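Local coordinates for protein peptidyl-prolyl cis-trans isomerase (Hirschia baltica, PDB 5EX2) that probably catalyses cis-trans isomerisation of peptide bonds preceding proline, as a cyclophilin-type folding helper that also binds magnesium, at residues Y124-L136 with R144-V156. Residues are numbered along the deposited sequence; the frame is centred on the assembly and turned at random.
Sequences YNGFPIETRQDEL and RVESWMPHCAGVV. With MG (magnesium ion), chain C.
Thr131 OG1 is gripped twice: it accepts the hydroxyl of Ser147 OG at 2.8 Å and donates to its own neighbour, Arg132 O, in that carbonyl's plane and on a lone pair. The two hydroxyls face each other across a non-hydrogen-bonded pair of an antiparallel ladder, in a sheet of the cyclophilin domain separate from its barrel. At the adjoining hydrogen-bonded pair, Glu130 N gives a straight bond to Trp148 O (2.9 Å, 168°), Trp148 N answers to Glu130 O, and Arg132 N extends the ladder to Glu146 O. On the other face, Glu130 CB lies over the five-membered ring of Trp148, 3.9 Å from its centroid. CG, anti to the backbone N (chi1 -176°), carries the glutamate obliquely across the indole, near CZ2. Glu130 OE1 takes a weak, bent bond from Trp148 NE1 (3.0 Å) and a salt bridge from Arg179. A leucine in place of Trp148 would probably uncover Glu130's methylenes and cost its carboxylate the indole N-H, leaving Arg179 to hold it. Toward one end Pro128 packs on Cys152 SG, disulfide-linked to Cys254; beyond the other, Gln133 and Glu135 bind magnesium with Gln115. With backbone bonds fixing register, polar side chains on both faces find partners within or beside the sheet.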
ATOM      1  N   TYR A 124      -2.495  10.698  -3.646  1.00  9.03           N
ATOM      2  CA  TYR A 124      -1.706  10.724  -4.857  1.00  9.91           C
ATOM      3  C   TYR A 124      -1.694   9.323  -5.426  1.00  9.41           C
ATOM      4  O   TYR A 124      -1.260   8.387  -4.746  1.00  8.93           O
ATOM      5  CB  TYR A 124      -0.279  11.186  -4.604  1.00  9.67           C
ATOM      6  CG  TYR A 124       0.619  11.007  -5.805  1.00 14.49           C
ATOM      7  CD1 TYR A 124       0.513  11.829  -6.910  1.00 17.31           C
ATOM      8  CD2 TYR A 124       1.561  10.001  -5.833  1.00 16.86           C
ATOM      9  CE1 TYR A 124       1.332  11.649  -8.011  1.00 16.87           C
ATOM     10  CE2 TYR A 124       2.383   9.807  -6.925  1.00 16.63           C
ATOM     11  CZ  TYR A 124       2.266  10.630  -8.009  1.00 18.82           C
ATOM     12  OH  TYR A 124       3.087  10.437  -9.104  1.00 23.48           O
ATOM     13  N   ASN A 125      -2.167   9.166  -6.654  1.00 10.15           N
ATOM     14  CA  ASN A 125      -2.183   7.861  -7.315  1.00 10.45           C
ATOM     15  C   ASN A 125      -2.872   6.807  -6.478  1.00 10.17           C
ATOM     16  O   ASN A 125      -2.511   5.629  -6.510  1.00 11.53           O
ATOM     17  CB  ASN A 125      -0.754   7.432  -7.641  1.00 10.26           C
ATOM     18  CG  ASN A 125      -0.305   7.935  -8.983  1.00 15.94           C
ATOM     19  OD1 ASN A 125      -0.975   8.751  -9.605  1.00 16.24           O
ATOM     20  ND2 ASN A 125       0.832   7.439  -9.445  1.00 21.79           N
ATOM     21  N   GLY A 126      -3.887   7.226  -5.740  1.00 10.19           N
ATOM     22  CA  GLY A 126      -4.673   6.310  -4.939  1.00 10.11           C
ATOM     23  C   GLY A 126      -4.045   5.964  -3.605  1.00 11.57           C
ATOM     24  O   GLY A 126      -4.631   5.203  -2.827  1.00 11.59           O
ATOM     25  N   PHE A 127      -2.850   6.484  -3.342  1.00  9.23           N
ATOM     26  CA  PHE A 127      -2.198   6.279  -2.058  1.00  8.13           C
ATOM     27  C   PHE A 127      -2.548   7.424  -1.129  1.00  8.07           C
ATOM     28  O   PHE A 127      -2.570   8.586  -1.555  1.00  8.57           O
ATOM     29  CB  PHE A 127      -0.681   6.193  -2.205  1.00  9.12           C
ATOM     30  CG  PHE A 127      -0.217   5.056  -3.097  1.00  8.09           C
ATOM     31  CD1 PHE A 127      -0.195   3.753  -2.629  1.00  8.98           C
ATOM     32  CD2 PHE A 127       0.193   5.279  -4.406  1.00  9.61           C
ATOM     33  CE1 PHE A 127       0.226   2.701  -3.431  1.00 10.66           C
ATOM     34  CE2 PHE A 127       0.611   4.209  -5.208  1.00 11.24           C
ATOM     35  CZ  PHE A 127       0.631   2.941  -4.711  1.00 10.24           C
ATOM     36  N   PRO A 128      -2.802   7.122   0.150  1.00  7.90           N
ATOM     37  CA  PRO A 128      -3.005   8.195   1.111  1.00  7.94           C
ATOM     38  C   PRO A 128      -1.657   8.819   1.425  1.00  8.26           C
ATOM     39  O   PRO A 128      -0.652   8.114   1.557  1.00  8.43           O
ATOM     40  CB  PRO A 128      -3.609   7.476   2.308  1.00  8.39           C
ATOM     41  CG  PRO A 128      -2.986   6.103   2.249  1.00  8.69           C
ATOM     42  CD  PRO A 128      -2.835   5.795   0.790  1.00  8.43           C
ATOM     43  N   ILE A 129      -1.633  10.139   1.570  1.00  8.69           N
ATOM     44  CA  ILE A 129      -0.406  10.874   1.805  1.00  8.40           C
ATOM     45  C   ILE A 129      -0.669  11.901   2.890  1.00  9.02           C
ATOM     46  O   ILE A 129      -1.735  12.508   2.910  1.00 10.69           O
ATOM     47  CB  ILE A 129       0.097  11.593   0.536  1.00  9.90           C
ATOM     48  CG1 ILE A 129       0.270  10.615  -0.631  1.00 11.09           C
ATOM     49  CG2 ILE A 129       1.391  12.357   0.821  1.00 10.43           C
ATOM     50  CD1 ILE A 129       1.419   9.656  -0.469  1.00 11.08           C
ATOM     51  N   GLU A 130       0.271  12.042   3.819  1.00  7.83           N
ATOM     52  CA  GLU A 130       0.271  13.141   4.778  1.00  8.74           C
ATOM     53  C   GLU A 130       1.539  13.942   4.544  1.00  8.07           C
ATOM     54  O   GLU A 130       2.575  13.409   4.167  1.00  8.36           O
ATOM     55  CB  GLU A 130       0.193  12.637   6.227  1.00  8.00           C
ATOM     56  CG  GLU A 130       0.095  13.750   7.233  1.00 10.31           C
ATOM     57  CD  GLU A 130      -0.239  13.274   8.622  1.00 11.62           C
ATOM     58  OE1 GLU A 130      -0.047  12.077   8.928  1.00 12.74           O
ATOM     59  OE2 GLU A 130      -0.698  14.112   9.406  1.00 15.07           O
ATOM     60  N   THR A 131       1.457  15.248   4.753  1.00  8.60           N
ATOM     61  CA  THR A 131       2.554  16.095   4.359  1.00  8.69           C
ATOM     62  C   THR A 131       2.687  17.312   5.227  1.00  8.35           C
ATOM     63  O   THR A 131       1.707  17.807   5.753  1.00  9.97           O
ATOM     64  CB  THR A 131       2.373  16.540   2.901  1.00  9.19           C
ATOM     65  OG1 THR A 131       3.540  17.211   2.428  1.00  9.03           O
ATOM     66  CG2 THR A 131       1.132  17.410   2.703  1.00 11.26           C
ATOM     67  N   ARG A 132       3.928  17.766   5.364  1.00  8.46           N
ATOM     68  CA  ARG A 132       4.195  19.119   5.817  1.00  8.86           C
ATOM     69  C   ARG A 132       3.724  20.077   4.723  1.00  8.91           C
ATOM     70  O   ARG A 132       3.486  19.681   3.582  1.00  9.06           O
ATOM     71  CB  ARG A 132       5.680  19.289   6.144  1.00  9.18           C
ATOM     72  CG  ARG A 132       6.200  18.271   7.143  1.00 11.66           C
ATOM     73  CD  ARG A 132       5.528  18.394   8.494  1.00 17.62           C
ATOM     74  NE  ARG A 132       5.951  19.602   9.190  1.00 18.07           N
ATOM     75  CZ  ARG A 132       5.538  19.949  10.405  1.00 22.06           C
ATOM     76  NH1 ARG A 132       4.701  19.168  11.083  1.00 19.75           N
ATOM     77  NH2 ARG A 132       5.985  21.064  10.953  1.00 19.84           N
ATOM     78  N   GLN A 133       3.542  21.339   5.075  1.00  9.19           N
ATOM     79  CA  GLN A 133       2.914  22.265   4.153  1.00  9.26           C
ATOM     80  C   GLN A 133       3.765  22.556   2.927  1.00  9.55           C
ATOM     81  O   GLN A 133       4.970  22.769   3.020  1.00 10.15           O
ATOM     82  CB  GLN A 133       2.586  23.566   4.890  1.00  9.74           C
ATOM     83  CG  GLN A 133       1.386  23.411   5.781  1.00 10.01           C
ATOM     84  CD  GLN A 133       0.095  23.208   5.023  1.00 11.33           C
ATOM     85  OE1 GLN A 133       0.038  23.369   3.792  1.00 14.03           O
ATOM     86  NE2 GLN A 133      -0.956  22.875   5.746  1.00 13.88           N
ATOM     87  N   ASP A 134       3.109  22.616   1.770  1.00  9.42           N
ATOM     88  CA  ASP A 134       3.790  22.814   0.496  1.00 10.96           C
ATOM     89  C   ASP A 134       4.559  24.123   0.442  1.00 11.84           C
ATOM     90  O   ASP A 134       5.569  24.223  -0.249  1.00 11.52           O
ATOM     91  CB  ASP A 134       2.766  22.760  -0.639  1.00 13.19           C
ATOM     92  CG  ASP A 134       1.924  21.511  -0.577  1.00 16.72           C
ATOM     93  OD1 ASP A 134       2.326  20.485  -1.144  1.00 25.13           O
ATOM     94  OD2 ASP A 134       0.854  21.555   0.063  1.00 37.70           O
ATOM     95  N   GLU A 135       4.101  25.120   1.188  1.00 12.55           N
ATOM     96  CA  GLU A 135       4.754  26.421   1.204  1.00 10.13           C
ATOM     97  C   GLU A 135       6.202  26.333   1.693  1.00 10.71           C
ATOM     98  O   GLU A 135       7.020  27.203   1.410  1.00 12.54           O
ATOM     99  CB  GLU A 135       3.959  27.418   2.079  1.00 14.26           C
ATOM    100  CG  GLU A 135       2.578  27.818   1.506  1.00 14.29           C
ATOM    101  CD  GLU A 135       1.475  26.780   1.716  1.00 16.07           C
ATOM    102  OE1 GLU A 135       1.664  25.831   2.498  1.00 14.33           O
ATOM    103  OE2 GLU A 135       0.393  26.907   1.089  1.00 20.83           O
ATOM    104  N   LEU A 136       6.545  25.287   2.430  1.00 12.66           N
ATOM    105  CA  LEU A 136       7.920  25.154   2.899  1.00 12.63           C
ATOM    106  C   LEU A 136       8.885  24.941   1.744  1.00 11.27           C
ATOM    107  O   LEU A 136      10.071  25.235   1.854  1.00 13.52           O
ATOM    108  CB  LEU A 136       8.039  24.001   3.896  1.00 11.36           C
ATOM    109  CG  LEU A 136       7.141  24.102   5.130  1.00 19.01           C
ATOM    110  CD1 LEU A 136       7.418  22.939   6.052  1.00 17.42           C
ATOM    111  CD2 LEU A 136       7.298  25.416   5.858  1.00 31.34           C
ATOM    112  N   ARG A 144      11.737  20.796  -1.709  1.00 11.01           N
ATOM    113  CA  ARG A 144      10.793  19.731  -1.420  1.00 10.33           C
ATOM    114  C   ARG A 144      10.283  19.884   0.009  1.00  9.95           C
ATOM    115  O   ARG A 144      10.724  20.763   0.768  1.00 11.21           O
ATOM    116  CB  ARG A 144      11.436  18.342  -1.653  1.00 10.57           C
ATOM    117  CG  ARG A 144      11.763  18.113  -3.137  1.00 11.79           C
ATOM    118  CD  ARG A 144      12.385  16.761  -3.405  1.00 21.87           C
ATOM    119  NE  ARG A 144      12.687  16.609  -4.828  1.00 20.23           N
ATOM    120  CZ  ARG A 144      12.383  15.541  -5.560  1.00 38.11           C
ATOM    121  NH1 ARG A 144      11.778  14.489  -5.021  1.00 33.14           N
ATOM    122  NH2 ARG A 144      12.700  15.521  -6.846  1.00 29.33           N
ATOM    123  N   VAL A 145       9.317  19.040   0.349  1.00  9.40           N
ATOM    124  CA  VAL A 145       8.772  18.984   1.695  1.00  9.81           C
ATOM    125  C   VAL A 145       8.686  17.539   2.112  1.00  8.87           C
ATOM    126  O   VAL A 145       8.666  16.640   1.266  1.00 10.15           O
ATOM    127  CB  VAL A 145       7.378  19.627   1.813  1.00  9.81           C
ATOM    128  CG1 VAL A 145       7.444  21.066   1.440  1.00 11.27           C
ATOM    129  CG2 VAL A 145       6.327  18.873   0.973  1.00 13.56           C
ATOM    130  N   GLU A 146       8.621  17.322   3.421  1.00  9.50           N
ATOM    131  CA  GLU A 146       8.505  15.983   3.954  1.00 10.75           C
ATOM    132  C   GLU A 146       7.076  15.461   3.819  1.00  9.14           C
ATOM    133  O   GLU A 146       6.112  16.130   4.197  1.00 10.14           O
ATOM    134  CB  GLU A 146       8.945  15.979   5.412  1.00  9.83           C
ATOM    135  CG  GLU A 146       9.001  14.606   6.028  1.00 11.18           C
ATOM    136  CD  GLU A 146       9.638  14.614   7.379  1.00 15.48           C
ATOM    137  OE1 GLU A 146      10.873  14.766   7.443  1.00 17.23           O
ATOM    138  OE2 GLU A 146       8.904  14.434   8.366  1.00 17.32           O
ATOM    139  N   SER A 147       6.951  14.256   3.273  1.00  9.54           N
ATOM    140  CA  SER A 147       5.655  13.596   3.160  1.00  7.60           C
ATOM    141  C   SER A 147       5.792  12.125   3.515  1.00  8.69           C
ATOM    142  O   SER A 147       6.891  11.605   3.558  1.00  9.27           O
ATOM    143  CB  SER A 147       5.094  13.744   1.756  1.00  8.61           C
ATOM    144  OG  SER A 147       5.013  15.124   1.385  1.00  9.02           O
ATOM    145  N   TRP A 148       4.675  11.471   3.784  1.00  8.95           N
ATOM    146  CA  TRP A 148       4.707  10.045   4.091  1.00  8.57           C
ATOM    147  C   TRP A 148       3.369   9.418   3.740  1.00  9.16           C
ATOM    148  O   TRP A 148       2.387  10.121   3.541  1.00  8.70           O
ATOM    149  CB  TRP A 148       5.068   9.820   5.569  1.00  8.97           C
ATOM    150  CG  TRP A 148       4.222  10.570   6.570  1.00  9.89           C
ATOM    151  CD1 TRP A 148       3.165  10.066   7.285  1.00  8.97           C
ATOM    152  CD2 TRP A 148       4.378  11.940   6.994  1.00  9.91           C
ATOM    153  NE1 TRP A 148       2.665  11.035   8.117  1.00 10.24           N
ATOM    154  CE2 TRP A 148       3.375  12.194   7.943  1.00 10.75           C
ATOM    155  CE3 TRP A 148       5.259  12.972   6.649  1.00 10.75           C
ATOM    156  CZ2 TRP A 148       3.230  13.435   8.560  1.00 14.71           C
ATOM    157  CZ3 TRP A 148       5.104  14.213   7.257  1.00 12.23           C
ATOM    158  CH2 TRP A 148       4.100  14.427   8.200  1.00 13.75           C
ATOM    159  N   MET A 149       3.338   8.091   3.630  1.00  7.77           N
ATOM    160  CA  MET A 149       2.095   7.395   3.412  1.00  8.50           C
ATOM    161  C   MET A 149       1.614   6.882   4.751  1.00 11.49           C
ATOM    162  O   MET A 149       2.184   5.920   5.287  1.00  8.51           O
ATOM    163  CB  MET A 149       2.270   6.246   2.425  1.00  8.45           C
ATOM    164  CG  MET A 149       1.014   5.419   2.261  1.00  9.31           C
ATOM    165  SD  MET A 149       0.984   4.478   0.722  1.00 11.13           S
ATOM    166  CE  MET A 149       2.333   3.339   0.959  1.00 11.17           C
ATOM    167  N   PRO A 150       0.576   7.514   5.301  1.00  7.72           N
ATOM    168  CA  PRO A 150       0.132   7.112   6.638  1.00  8.92           C
ATOM    169  C   PRO A 150      -0.461   5.725   6.654  1.00  8.31           C
ATOM    170  O   PRO A 150      -0.912   5.234   5.625  1.00  8.67           O
ATOM    171  CB  PRO A 150      -0.927   8.156   6.976  1.00  7.73           C
ATOM    172  CG  PRO A 150      -1.444   8.597   5.671  1.00 12.60           C
ATOM    173  CD  PRO A 150      -0.242   8.617   4.771  1.00 10.35           C
ATOM    174  N   HIS A 151      -0.449   5.108   7.827  1.00  8.53           N
ATOM    175  CA  HIS A 151      -0.849   3.729   7.957  1.00  8.36           C
ATOM    176  C   HIS A 151      -2.370   3.608   8.103  1.00  8.58           C
ATOM    177  O   HIS A 151      -2.899   3.190   9.129  1.00  9.92           O
ATOM    178  CB  HIS A 151      -0.079   3.107   9.119  1.00  9.90           C
ATOM    179  CG  HIS A 151       1.373   2.894   8.805  1.00  8.73           C
ATOM    180  ND1 HIS A 151       2.293   3.914   8.762  1.00  9.11           N
ATOM    181  CD2 HIS A 151       2.048   1.765   8.493  1.00  8.28           C
ATOM    182  CE1 HIS A 151       3.478   3.416   8.438  1.00  8.03           C
ATOM    183  NE2 HIS A 151       3.355   2.115   8.267  1.00  8.32           N
ATOM    184  N   CYS A 152      -3.076   3.989   7.047  1.00  8.07           N
ATOM    185  CA  CYS A 152      -4.501   3.751   6.928  1.00  7.91           C
ATOM    186  C   CYS A 152      -4.731   2.261   6.734  1.00  8.27           C
ATOM    187  O   CYS A 152      -3.841   1.565   6.281  1.00  8.57           O
ATOM    188  CB  CYS A 152      -5.108   4.490   5.717  1.00  8.79           C
ATOM    189  SG  CYS A 152      -4.896   6.235   5.650  1.00 12.67           S
ATOM    190  N   ALA A 153      -5.941   1.788   7.022  1.00  8.34           N
ATOM    191  CA  ALA A 153      -6.349   0.447   6.622  1.00  7.63           C
ATOM    192  C   ALA A 153      -6.082   0.300   5.143  1.00  8.24           C
ATOM    193  O   ALA A 153      -6.395   1.205   4.364  1.00  7.93           O
ATOM    194  CB  ALA A 153      -7.804   0.216   6.943  1.00  9.59           C
ATOM    195  N   GLY A 154      -5.497  -0.827   4.751  1.00  8.51           N
ATOM    196  CA  GLY A 154      -5.163  -1.050   3.366  1.00  7.45           C
ATOM    197  C   GLY A 154      -3.701  -0.858   3.010  1.00  9.13           C
ATOM    198  O   GLY A 154      -3.209  -1.443   2.057  1.00  8.99           O
ATOM    199  N   VAL A 155      -3.000  -0.042   3.777  1.00  6.62           N
ATOM    200  CA  VAL A 155      -1.594   0.195   3.533  1.00  5.99           C
ATOM    201  C   VAL A 155      -0.815  -1.041   3.926  1.00  7.89           C
ATOM    202  O   VAL A 155      -1.239  -1.817   4.772  1.00  7.66           O
ATOM    203  CB  VAL A 155      -1.145   1.484   4.280  1.00  7.99           C
ATOM    204  CG1 VAL A 155       0.382   1.648   4.333  1.00  7.92           C
ATOM    205  CG2 VAL A 155      -1.786   2.682   3.580  1.00  8.18           C
ATOM    206  N   VAL A 156       0.313  -1.218   3.270  1.00  6.05           N
ATOM    207  CA  VAL A 156       1.224  -2.317   3.536  1.00  9.04           C
ATOM    208  C   VAL A 156       2.575  -1.722   3.913  1.00  8.35           C
ATOM    209  O   VAL A 156       3.037  -0.776   3.274  1.00  9.37           O
ATOM    210  CB  VAL A 156       1.329  -3.249   2.297  1.00  7.98           C
ATOM    211  CG1 VAL A 156       2.230  -4.423   2.558  1.00 11.00           C
ATOM    212  CG2 VAL A 156      -0.056  -3.737   1.885  1.00  9.35           C
TER
HETATM  213 MG    MG C 301      -0.825  24.944   2.237  1.00 10.48          MG
HETATM  214  O   HOH W   1      -1.233  26.229   4.139  1.00 16.11           O
HETATM  215  O   HOH W   2      -2.462  26.167   1.192  1.00 24.66           O
HETATM  216  O   HOH W   3      -0.419  23.486   0.300  1.00 20.77           O